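Local structure of uncharacterized protein (Candida albicans, 5K04) at residues Leu114-Asn119 and Asn130-Tyr135; Thr273-Asn278 and Tyr302-Thr307; Tyr614-Asn619 and Asn638-Asn643. The protein probably serves as the non-catalytic, helix-built subunit of NatB, the complex that acetylates protein N-termini, holding the NAT3 subunit. All blocks are in the same frame, centred on the assembly; numbering follows the deposited sequence.

Interaction 1 (Leu114-Asn119 and Asn130-Tyr135); sequences LSWFDN and NRIFMY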
loop_
_atom_site.group_PDB
_atom_site.type_symbol
_atom_site.label_atom_id
_atom_site.label_comp_id
_atom_site.label_asym_id
_atom_site.label_seq_id
_atom_site.Cartn_x
_atom_site.Cartn_y
_atom_site.Cartn_z
ATOM N N LEU A 114 14.113 -25.465 7.667
ATOM C CA LEU A 114 12.795 -24.823 7.623
ATOM C C LEU A 114 12.608 -23.837 8.769
ATOM O O LEU A 114 11.982 -22.787 8.587
ATOM C CB LEU A 114 11.678 -25.875 7.637
ATOM C CG LEU A 114 11.625 -26.762 6.379
ATOM C CD1 LEU A 114 10.484 -27.772 6.426
ATOM C CD2 LEU A 114 11.569 -25.939 5.087
ATOM N N SER A 115 13.127 -24.162 9.962
ATOM C CA SER A 115 13.139 -23.203 11.071
ATOM C C SER A 115 13.992 -21.983 10.721
ATOM O O SER A 115 13.561 -20.837 10.874
ATOM C CB SER A 115 13.655 -23.899 12.339
ATOM O OG SER A 115 14.021 -22.985 13.353
ATOM N N TRP A 116 15.222 -22.234 10.248
ATOM C CA TRP A 116 16.107 -21.200 9.722
ATOM C C TRP A 116 15.388 -20.298 8.728
ATOM O O TRP A 116 15.489 -19.069 8.790
ATOM C CB TRP A 116 17.300 -21.882 9.049
ATOM C CG TRP A 116 18.466 -21.013 8.803
ATOM C CD1 TRP A 116 18.592 -19.691 9.126
ATOM C CD2 TRP A 116 19.704 -21.400 8.190
ATOM N NE1 TRP A 116 19.831 -19.232 8.751
ATOM C CE2 TRP A 116 20.529 -20.259 8.167
ATOM C CE3 TRP A 116 20.181 -22.590 7.640
ATOM C CZ2 TRP A 116 21.811 -20.280 7.619
ATOM C CZ3 TRP A 116 21.456 -22.616 7.103
ATOM C CH2 TRP A 116 22.260 -21.468 7.097
ATOM N N PHE A 117 14.663 -20.904 7.792
ATOM C CA PHE A 117 14.017 -20.150 6.727
ATOM C C PHE A 117 12.825 -19.363 7.258
ATOM O O PHE A 117 12.685 -18.170 6.977
ATOM C CB PHE A 117 13.601 -21.117 5.611
ATOM C CG PHE A 117 12.750 -20.498 4.540
ATOM C CD1 PHE A 117 13.235 -19.459 3.753
ATOM C CD2 PHE A 117 11.472 -20.972 4.305
ATOM C CE1 PHE A 117 12.442 -18.892 2.763
ATOM C CE2 PHE A 117 10.678 -20.418 3.314
ATOM C CZ PHE A 117 11.166 -19.373 2.541
ATOM N N ASP A 118 11.963 -20.026 8.040
ATOM C CA ASP A 118 10.785 -19.367 8.599
ATOM C C ASP A 118 11.172 -18.187 9.474
ATOM O O ASP A 118 10.498 -17.156 9.468
ATOM C CB ASP A 118 9.952 -20.367 9.394
ATOM C CG ASP A 118 9.271 -21.384 8.502
ATOM O OD1 ASP A 118 9.407 -21.271 7.264
ATOM O OD2 ASP A 118 8.596 -22.286 9.026
ATOM N N ASN A 119 12.261 -18.321 10.227
ATOM C CA ASN A 119 12.728 -17.227 11.061
ATOM C C ASN A 119 13.449 -16.162 10.249
ATOM O O ASN A 119 13.510 -15.012 10.681
ATOM C CB ASN A 119 13.640 -17.769 12.168
ATOM C CG ASN A 119 12.872 -18.607 13.207
ATOM O OD1 ASN A 119 13.245 -19.735 13.520
ATOM N ND2 ASN A 119 11.796 -18.045 13.736
ATOM N N ASN A 130 19.197 -18.409 -0.242
ATOM C CA ASN A 130 19.924 -19.261 -1.166
ATOM C C ASN A 130 20.866 -20.201 -0.423
ATOM O O ASN A 130 21.047 -21.354 -0.827
ATOM C CB ASN A 130 20.691 -18.383 -2.155
ATOM C CG ASN A 130 21.651 -19.168 -2.998
ATOM O OD1 ASN A 130 22.798 -19.396 -2.614
ATOM N ND2 ASN A 130 21.182 -19.601 -4.165
ATOM N N ARG A 131 21.463 -19.725 0.669
ATOM C CA ARG A 131 22.280 -20.602 1.494
ATOM C C ARG A 131 21.434 -21.682 2.162
ATOM O O ARG A 131 21.833 -22.850 2.209
ATOM C CB ARG A 131 23.048 -19.789 2.538
ATOM C CG ARG A 131 24.007 -20.643 3.363
ATOM C CD ARG A 131 25.336 -19.929 3.610
ATOM N NE ARG A 131 25.198 -18.770 4.489
ATOM C CZ ARG A 131 25.401 -17.511 4.117
ATOM N NH1 ARG A 131 25.765 -17.228 2.872
ATOM N NH2 ARG A 131 25.245 -16.533 4.997
ATOM N N ILE A 132 20.263 -21.313 2.689
ATOM C CA ILE A 132 19.384 -22.310 3.297
ATOM C C ILE A 132 18.995 -23.354 2.270
ATOM O O ILE A 132 19.082 -24.564 2.511
ATOM C CB ILE A 132 18.132 -21.645 3.886
ATOM C CG1 ILE A 132 18.520 -20.765 5.065
ATOM C CG2 ILE A 132 17.106 -22.716 4.277
ATOM C CD1 ILE A 132 17.398 -19.846 5.518
ATOM N N PHE A 133 18.563 -22.888 1.101
ATOM C CA PHE A 133 18.128 -23.782 0.048
ATOM C C PHE A 133 19.271 -24.652 -0.464
ATOM O O PHE A 133 19.041 -25.792 -0.882
ATOM C CB PHE A 133 17.500 -22.945 -1.064
ATOM C CG PHE A 133 16.249 -22.223 -0.632
ATOM C CD1 PHE A 133 15.538 -22.643 0.481
ATOM C CD2 PHE A 133 15.775 -21.137 -1.334
ATOM C CE1 PHE A 133 14.374 -21.981 0.889
ATOM C CE2 PHE A 133 14.614 -20.473 -0.936
ATOM C CZ PHE A 133 13.922 -20.895 0.182
ATOM N N MET A 134 20.505 -24.151 -0.412
ATOM C CA MET A 134 21.648 -24.964 -0.811
ATOM C C MET A 134 21.797 -26.184 0.099
ATOM O O MET A 134 21.914 -27.318 -0.379
ATOM C CB MET A 134 22.926 -24.114 -0.815
ATOM C CG MET A 134 24.194 -24.843 -1.336
ATOM S SD MET A 134 25.017 -25.839 -0.114
ATOM C CE MET A 134 25.587 -24.502 0.902
ATOM N N TYR A 135 21.809 -25.964 1.418
ATOM C CA TYR A 135 21.872 -27.086 2.357
ATOM C C TYR A 135 20.670 -28.007 2.193
ATOM O O TYR A 135 20.802 -29.234 2.211
ATOM C CB TYR A 135 21.940 -26.574 3.795
ATOM C CG TYR A 135 23.295 -26.053 4.214
ATOM C CD1 TYR A 135 24.336 -26.927 4.481
ATOM C CD2 TYR A 135 23.526 -24.688 4.374
ATOM C CE1 TYR A 135 25.584 -26.468 4.885
ATOM C CE2 TYR A 135 24.778 -24.215 4.781
ATOM C CZ TYR A 135 25.803 -25.118 5.031
ATOM O OH TYR A 135 27.048 -24.689 5.425
#
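Trp116 on helix 109-120 carries its CG anti to the backbone N and beside the carbonyl carbon (chi1 -163°), while Ile132 on helix 126-138 sets CG1 anti to its own carbonyl carbon (chi1 -67°), where CG1 meets the indole. The methylene settles on one indole face, with CG1 3.6 Å from the centroid of the six-membered ring in a CH-pi contact and as little as 3.4 Å from Trp116 CD2. Ile132 CD1 continues over the five-membered ring, 3.6 Å from Trp116 CG. The same CD1 also touches the stem of Phe117, 3.6 Å from its CA. At the rim of the indole, near its plane, Tyr135 CD2 approaches Trp116 CZ3 at 4.0 Å.

Phe133 brings CZ over one face of the Phe117 ring, 3.6 Å from Phe117 CE1. Their planes are inclined by 54°, neither stacked nor perpendicular. Surrounding residues extend the aromatic cluster: Tyr98 stacks on Trp116, and Phe129 and Phe484 meet Phe117 edge-to-face.

No hydrogen bond joins the two segments, which run nearly antiparallel. Between them the contact is apolar and aromatic, consistent with dispersion and close fit, whereas the hydroxyl of Tyr135 finds its hydrogen-bond partner, Glu99, on another helix, 91-104.

Interaction 2 (Thr273-Asn278 and Tyr302-Thr307); sequences TLPTRN and YQKFNT. Unlike the reference sequence in segment 273-278: Leu274 (reference Ser).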
loop_
_atom_site.group_PDB
_atom_site.type_symbol
_atom_site.label_atom_id
_atom_site.label_comp_id
_atom_site.label_asym_id
_atom_site.label_seq_id
_atom_site.Cartn_x
_atom_site.Cartn_y
_atom_site.Cartn_z
ATOM N N THR A 273 -13.120 -5.958 -38.767
ATOM C CA THR A 273 -14.514 -5.820 -39.192
ATOM C C THR A 273 -15.477 -5.499 -38.055
ATOM O O THR A 273 -16.516 -4.876 -38.298
ATOM C CB THR A 273 -14.984 -7.108 -39.889
ATOM O OG1 THR A 273 -15.418 -8.057 -38.905
ATOM C CG2 THR A 273 -13.849 -7.728 -40.690
ATOM N N LEU A 274 -15.159 -5.908 -36.817
ATOM C CA LEU A 274 -16.002 -5.750 -35.637
ATOM C C LEU A 274 -15.796 -4.375 -35.015
ATOM O O LEU A 274 -14.653 -3.983 -34.763
ATOM C CB LEU A 274 -15.680 -6.821 -34.612
ATOM C CG LEU A 274 -15.991 -8.233 -35.082
ATOM C CD1 LEU A 274 -15.244 -9.241 -34.225
ATOM C CD2 LEU A 274 -17.497 -8.463 -35.028
ATOM N N PRO A 275 -16.864 -3.629 -34.745
ATOM C CA PRO A 275 -16.694 -2.276 -34.192
ATOM C C PRO A 275 -16.396 -2.252 -32.697
ATOM O O PRO A 275 -16.929 -1.402 -31.975
ATOM C CB PRO A 275 -18.035 -1.595 -34.509
ATOM C CG PRO A 275 -19.018 -2.714 -34.631
ATOM C CD PRO A 275 -18.260 -3.917 -35.126
ATOM N N THR A 276 -15.536 -3.157 -32.225
ATOM C CA THR A 276 -15.200 -3.193 -30.811
ATOM C C THR A 276 -14.341 -1.988 -30.433
ATOM O O THR A 276 -13.767 -1.302 -31.287
ATOM C CB THR A 276 -14.473 -4.492 -30.436
ATOM O OG1 THR A 276 -13.129 -4.485 -30.939
ATOM C CG2 THR A 276 -15.225 -5.708 -30.978
ATOM N N ARG A 277 -14.298 -1.719 -29.125
ATOM C CA ARG A 277 -13.453 -0.651 -28.601
ATOM C C ARG A 277 -12.002 -0.845 -29.024
ATOM O O ARG A 277 -11.387 0.055 -29.609
ATOM C CB ARG A 277 -13.573 -0.594 -27.077
ATOM C CG ARG A 277 -12.559 0.315 -26.370
ATOM C CD ARG A 277 -13.110 0.857 -25.040
ATOM N NE ARG A 277 -12.071 1.548 -24.276
ATOM C CZ ARG A 277 -11.220 0.947 -23.443
ATOM N NH1 ARG A 277 -11.287 -0.362 -23.263
ATOM N NH2 ARG A 277 -10.292 1.646 -22.797
ATOM N N ASN A 278 -11.444 -2.024 -28.745
ATOM C CA ASN A 278 -10.026 -2.250 -29.007
ATOM C C ASN A 278 -9.698 -2.123 -30.490
ATOM O O ASN A 278 -8.629 -1.620 -30.853
ATOM C CB ASN A 278 -9.615 -3.621 -28.489
ATOM C CG ASN A 278 -9.310 -3.618 -26.991
ATOM O OD1 ASN A 278 -9.161 -2.559 -26.371
ATOM N ND2 ASN A 278 -9.202 -4.810 -26.414
ATOM N N TYR A 302 -14.670 8.327 -31.786
ATOM C CA TYR A 302 -15.464 9.278 -31.017
ATOM C C TYR A 302 -16.959 9.073 -31.252
ATOM O O TYR A 302 -17.762 9.186 -30.318
ATOM C CB TYR A 302 -15.054 10.712 -31.376
ATOM C CG TYR A 302 -15.945 11.780 -30.761
ATOM C CD1 TYR A 302 -15.672 12.298 -29.508
ATOM C CD2 TYR A 302 -17.066 12.255 -31.425
ATOM C CE1 TYR A 302 -16.479 13.267 -28.930
ATOM C CE2 TYR A 302 -17.892 13.233 -30.848
ATOM C CZ TYR A 302 -17.590 13.729 -29.603
ATOM O OH TYR A 302 -18.383 14.682 -29.023
ATOM N N GLN A 303 -17.354 8.786 -32.495
ATOM C CA GLN A 303 -18.773 8.615 -32.795
ATOM C C GLN A 303 -19.335 7.384 -32.111
ATOM O O GLN A 303 -20.510 7.362 -31.730
ATOM C CB GLN A 303 -18.997 8.514 -34.307
ATOM C CG GLN A 303 -18.701 9.805 -35.084
ATOM C CD GLN A 303 -19.542 10.995 -34.624
ATOM O OE1 GLN A 303 -20.688 10.837 -34.199
ATOM N NE2 GLN A 303 -18.966 12.194 -34.706
ATOM N N LYS A 304 -18.509 6.356 -31.951
ATOM C CA LYS A 304 -18.945 5.134 -31.303
ATOM C C LYS A 304 -18.876 5.223 -29.785
ATOM O O LYS A 304 -19.663 4.558 -29.104
ATOM C CB LYS A 304 -18.102 3.961 -31.804
ATOM C CG LYS A 304 -18.296 3.685 -33.281
ATOM C CD LYS A 304 -17.465 2.508 -33.754
ATOM C CE LYS A 304 -17.963 2.024 -35.106
ATOM N NZ LYS A 304 -19.419 1.674 -35.047
ATOM N N PHE A 305 -17.968 6.041 -29.232
ATOM C CA PHE A 305 -17.684 5.980 -27.801
ATOM C C PHE A 305 -17.806 7.312 -27.051
ATOM O O PHE A 305 -17.427 7.376 -25.878
ATOM C CB PHE A 305 -16.301 5.356 -27.598
ATOM C CG PHE A 305 -16.255 3.907 -28.011
ATOM C CD1 PHE A 305 -16.682 2.911 -27.144
ATOM C CD2 PHE A 305 -15.848 3.539 -29.293
ATOM C CE1 PHE A 305 -16.684 1.576 -27.535
ATOM C CE2 PHE A 305 -15.848 2.214 -29.689
ATOM C CZ PHE A 305 -16.273 1.231 -28.805
ATOM N N ASN A 306 -18.386 8.359 -27.660
ATOM C CA ASN A 306 -18.513 9.625 -26.933
ATOM C C ASN A 306 -19.512 9.548 -25.775
ATOM O O ASN A 306 -19.409 10.345 -24.841
ATOM C CB ASN A 306 -18.914 10.766 -27.877
ATOM C CG ASN A 306 -20.335 10.620 -28.396
ATOM O OD1 ASN A 306 -21.295 11.014 -27.736
ATOM N ND2 ASN A 306 -20.471 10.053 -29.587
ATOM N N THR A 307 -20.476 8.621 -25.819
ATOM C CA THR A 307 -21.387 8.392 -24.702
ATOM C C THR A 307 -20.754 7.564 -23.592
ATOM O O THR A 307 -21.446 7.236 -22.619
ATOM C CB THR A 307 -22.668 7.696 -25.170
ATOM O OG1 THR A 307 -22.370 6.352 -25.540
ATOM C CG2 THR A 307 -23.287 8.424 -26.364
#
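Phe305 brings CZ up to the backbone of Arg277, and this closes the open end of a helical hairpin, where the start of helix 277-289 lies beside the last part of helix 295-305, the next in the chain. The hairpin belongs to the all-helical array of a family in the TPR clan. Phe305 has CG anti to its carbonyl carbon (chi1 -67°), and from there the ring reaches across the gap until CZ lies 3.4 Å from Arg277 CA. The neighbouring CE1 is 3.8 Å from Arg277 CB. Pro275 O lies at the ring edge, close to its plane. The phenyl tip is therefore lodged against the backbone just where the helix starts, and Tyr301 stacks on the same ring.

Arg277 leaves this contact at once. Its CG is anti to the backbone N (chi1 170°), the chain continues extended to NE, and the guanidinium is carried away from Phe305. There NE forms a salt bridge with Asp314 and NH2 another with Glu48 of the NAT3 chain. The guanidinium thus links an acid of its own chain to one of the partner subunit at their interface, with the side chain about 10 Å from the bound coenzyme A.

Thr276, at the N-cap of helix 277-289, uses OG1 to cap the backbone N of Ile279. Behind Phe305, Asn306 ND2 donates to Tyr302 O at 2.9 Å, with Tyr302 O almost in the amide plane of Asn306. At the exposed margin Lys304 bends at its last torsion, and both its CE and NZ lie against Pro275 CB, NZ at 3.6 Å.

Interaction 3 (Tyr614-Asn619 and Asn638-Asn643); sequences YKLYFN and NYLQKN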
loop_
_atom_site.group_PDB
_atom_site.type_symbol
_atom_site.label_atom_id
_atom_site.label_comp_id
_atom_site.label_asym_id
_atom_site.label_seq_id
_atom_site.Cartn_x
_atom_site.Cartn_y
_atom_site.Cartn_z
ATOM N N TYR A 614 12.692 20.650 17.817
ATOM C CA TYR A 614 13.551 19.477 17.881
ATOM C C TYR A 614 14.908 19.800 18.478
ATOM O O TYR A 614 15.552 18.912 19.042
ATOM C CB TYR A 614 13.656 18.835 16.494
ATOM C CG TYR A 614 12.329 18.199 16.148
ATOM C CD1 TYR A 614 11.843 17.118 16.896
ATOM C CD2 TYR A 614 11.525 18.709 15.128
ATOM C CE1 TYR A 614 10.596 16.555 16.628
ATOM C CE2 TYR A 614 10.276 18.144 14.849
ATOM C CZ TYR A 614 9.816 17.067 15.598
ATOM O OH TYR A 614 8.582 16.517 15.310
ATOM N N LYS A 615 15.336 21.062 18.386
ATOM C CA LYS A 615 16.463 21.509 19.191
ATOM C C LYS A 615 16.110 21.483 20.681
ATOM O O LYS A 615 16.888 20.979 21.501
ATOM C CB LYS A 615 16.893 22.904 18.740
ATOM C CG LYS A 615 18.116 23.443 19.474
ATOM C CD LYS A 615 18.636 24.725 18.809
ATOM C CE LYS A 615 19.750 25.388 19.614
ATOM N NZ LYS A 615 21.005 24.598 19.666
ATOM N N LEU A 616 14.931 22.003 21.045
ATOM C CA LEU A 616 14.453 21.878 22.419
ATOM C C LEU A 616 14.455 20.420 22.861
ATOM O O LEU A 616 15.004 20.085 23.915
ATOM C CB LEU A 616 13.052 22.484 22.552
ATOM C CG LEU A 616 12.917 24.015 22.381
ATOM C CD1 LEU A 616 11.489 24.491 22.633
ATOM C CD2 LEU A 616 13.902 24.781 23.261
ATOM N N TYR A 617 13.882 19.529 22.038
ATOM C CA TYR A 617 13.884 18.106 22.370
ATOM C C TYR A 617 15.306 17.597 22.585
ATOM O O TYR A 617 15.607 16.973 23.607
ATOM C CB TYR A 617 13.192 17.296 21.280
ATOM C CG TYR A 617 11.710 17.021 21.505
ATOM C CD1 TYR A 617 11.261 16.309 22.619
ATOM C CD2 TYR A 617 10.765 17.423 20.568
ATOM C CE1 TYR A 617 9.900 16.025 22.801
ATOM C CE2 TYR A 617 9.411 17.146 20.736
ATOM C CZ TYR A 617 8.980 16.456 21.855
ATOM O OH TYR A 617 7.635 16.215 22.014
ATOM N N PHE A 618 16.204 17.898 21.650
ATOM C CA PHE A 618 17.565 17.384 21.737
ATOM C C PHE A 618 18.234 17.814 23.039
ATOM O O PHE A 618 18.844 16.996 23.738
ATOM C CB PHE A 618 18.380 17.846 20.520
ATOM C CG PHE A 618 19.833 17.431 20.568
ATOM C CD1 PHE A 618 20.224 16.156 20.174
ATOM C CD2 PHE A 618 20.803 18.307 21.032
ATOM C CE1 PHE A 618 21.560 15.762 20.220
ATOM C CE2 PHE A 618 22.140 17.927 21.087
ATOM C CZ PHE A 618 22.519 16.643 20.675
ATOM N N ASN A 619 18.127 19.101 23.382
ATOM C CA ASN A 619 18.716 19.588 24.623
ATOM C C ASN A 619 18.081 18.921 25.832
ATOM O O ASN A 619 18.761 18.648 26.834
ATOM C CB ASN A 619 18.564 21.111 24.708
ATOM C CG ASN A 619 19.455 21.837 23.712
ATOM O OD1 ASN A 619 19.781 21.305 22.653
ATOM N ND2 ASN A 619 19.885 23.037 24.072
ATOM N N ASN A 638 20.419 26.282 29.422
ATOM C CA ASN A 638 20.179 27.713 29.244
ATOM C C ASN A 638 19.338 27.981 27.998
ATOM O O ASN A 638 18.460 28.851 28.008
ATOM C CB ASN A 638 21.507 28.477 29.152
ATOM C CG ASN A 638 22.107 28.827 30.525
ATOM O OD1 ASN A 638 21.452 28.737 31.567
ATOM N ND2 ASN A 638 23.366 29.238 30.514
ATOM N N TYR A 639 19.584 27.232 26.915
ATOM C CA TYR A 639 18.797 27.433 25.705
ATOM C C TYR A 639 17.331 27.076 25.934
ATOM O O TYR A 639 16.434 27.771 25.442
ATOM C CB TYR A 639 19.388 26.630 24.549
ATOM C CG TYR A 639 18.776 27.005 23.211
ATOM C CD1 TYR A 639 17.631 26.364 22.734
ATOM C CD2 TYR A 639 19.349 27.997 22.417
ATOM C CE1 TYR A 639 17.073 26.711 21.505
ATOM C CE2 TYR A 639 18.803 28.351 21.193
ATOM C CZ TYR A 639 17.664 27.713 20.740
ATOM O OH TYR A 639 17.126 28.063 19.522
ATOM N N LEU A 640 17.066 26.000 26.687
ATOM C CA LEU A 640 15.688 25.675 27.064
ATOM C C LEU A 640 15.080 26.786 27.917
ATOM O O LEU A 640 13.920 27.163 27.730
ATOM C CB LEU A 640 15.642 24.342 27.818
ATOM C CG LEU A 640 15.928 23.057 27.023
ATOM C CD1 LEU A 640 16.524 21.977 27.923
ATOM C CD2 LEU A 640 14.660 22.522 26.372
ATOM N N GLN A 641 15.869 27.343 28.837
ATOM C CA GLN A 641 15.360 28.370 29.738
ATOM C C GLN A 641 14.970 29.638 28.980
ATOM O O GLN A 641 13.938 30.252 29.271
ATOM C CB GLN A 641 16.417 28.664 30.808
ATOM C CG GLN A 641 16.044 29.734 31.821
ATOM C CD GLN A 641 16.863 29.633 33.106
ATOM O OE1 GLN A 641 17.935 29.023 33.133
ATOM N NE2 GLN A 641 16.349 30.223 34.178
ATOM N N LYS A 642 15.781 30.040 27.997
ATOM C CA LYS A 642 15.516 31.277 27.278
ATOM C C LYS A 642 14.277 31.165 26.392
ATOM O O LYS A 642 13.597 32.169 26.153
ATOM C CB LYS A 642 16.737 31.648 26.436
ATOM C CG LYS A 642 17.471 32.903 26.877
ATOM C CD LYS A 642 18.286 32.714 28.167
ATOM C CE LYS A 642 18.956 34.029 28.600
ATOM N NZ LYS A 642 19.627 33.950 29.939
ATOM N N ASN A 643 13.958 29.957 25.909
ATOM C CA ASN A 643 12.974 29.776 24.851
ATOM C C ASN A 643 11.698 29.060 25.285
ATOM O O ASN A 643 10.736 29.031 24.510
ATOM C CB ASN A 643 13.620 29.022 23.682
ATOM C CG ASN A 643 14.626 29.888 22.909
ATOM O OD1 ASN A 643 14.289 30.960 22.398
ATOM N ND2 ASN A 643 15.876 29.427 22.848
#
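The carbonyl oxygen of Tyr639, the residue whose ring packs on Lys615, is gripped twice by Asn643. The side-chain ND2 of Asn643 donates to Tyr639 O at 3.1 Å, a bent bond with an angle of 136° at the hydrogen, and the backbone N of Asn643 adds a weak one. Folding back in this way, at the last turn of helix 630-643, also lays Asn643 ND2 over the centre of the Tyr639 ring, 3.2 Å above its plane.

Lys615 takes the opposite face. Tyr639 holds CG anti to the backbone N and beside the carbonyl carbon (chi1 -169°), and the lysine chain of helix 608-625 crosses the ring at about a right angle. CE makes the closest approach, 3.3 Å from Tyr639 CZ, in a CH-pi contact. The ammonium is farther out: NZ stands 4.5 Å from the ring centroid and nearly on the ring normal, a cation-pi geometry. The phenol is thus clamped between an amide and an aliphatic chain that ends in a charge.

Deeper in, the packing turns apolar. Leu616 and Leu640 slide past each other in opposite directions, their CD2 atoms 3.9 Å apart, and Leu616 CD2 also touches the edge of the tyrosine ring. Asn619 sets CB 3.9 Å from Leu640 CD1, while its ND2 lies 3.7 Å from Tyr639 CB and is hydrogen-bonded to Leu636 O. That bond ties the buried amide directly to the backbone of the facing helix. Phe672 of helix 661-682 also packs on Leu616. A leucine pair flanked by a lysine-tyrosine cation-pi contact thus joins two successive helices, inclined but broadly antiparallel, as a helical hairpin of an all-alpha chain, probably a TPR-like helical array.

The three contacts follow one another along the chain without overlapping, and each joins two successive helices: 109-120 with 126-138, 277-289 with 295-305, and 608-625 with 630-643. None touches another. The centres of interactions 1 and 2 are 55 Å apart, those of 1 and 3 are 50 Å apart, and interactions 2 and 3, 68 Å apart, lie on opposite sides of the chain's centre. This is consistent with a strand-free fold built largely from pairings of successive helices. Among the three, interaction 2 alone meets the NAT3 chain, near the coenzyme; interactions 1 and 3 lie within the subunit itself, which probably acts as the scaffold for NAT3.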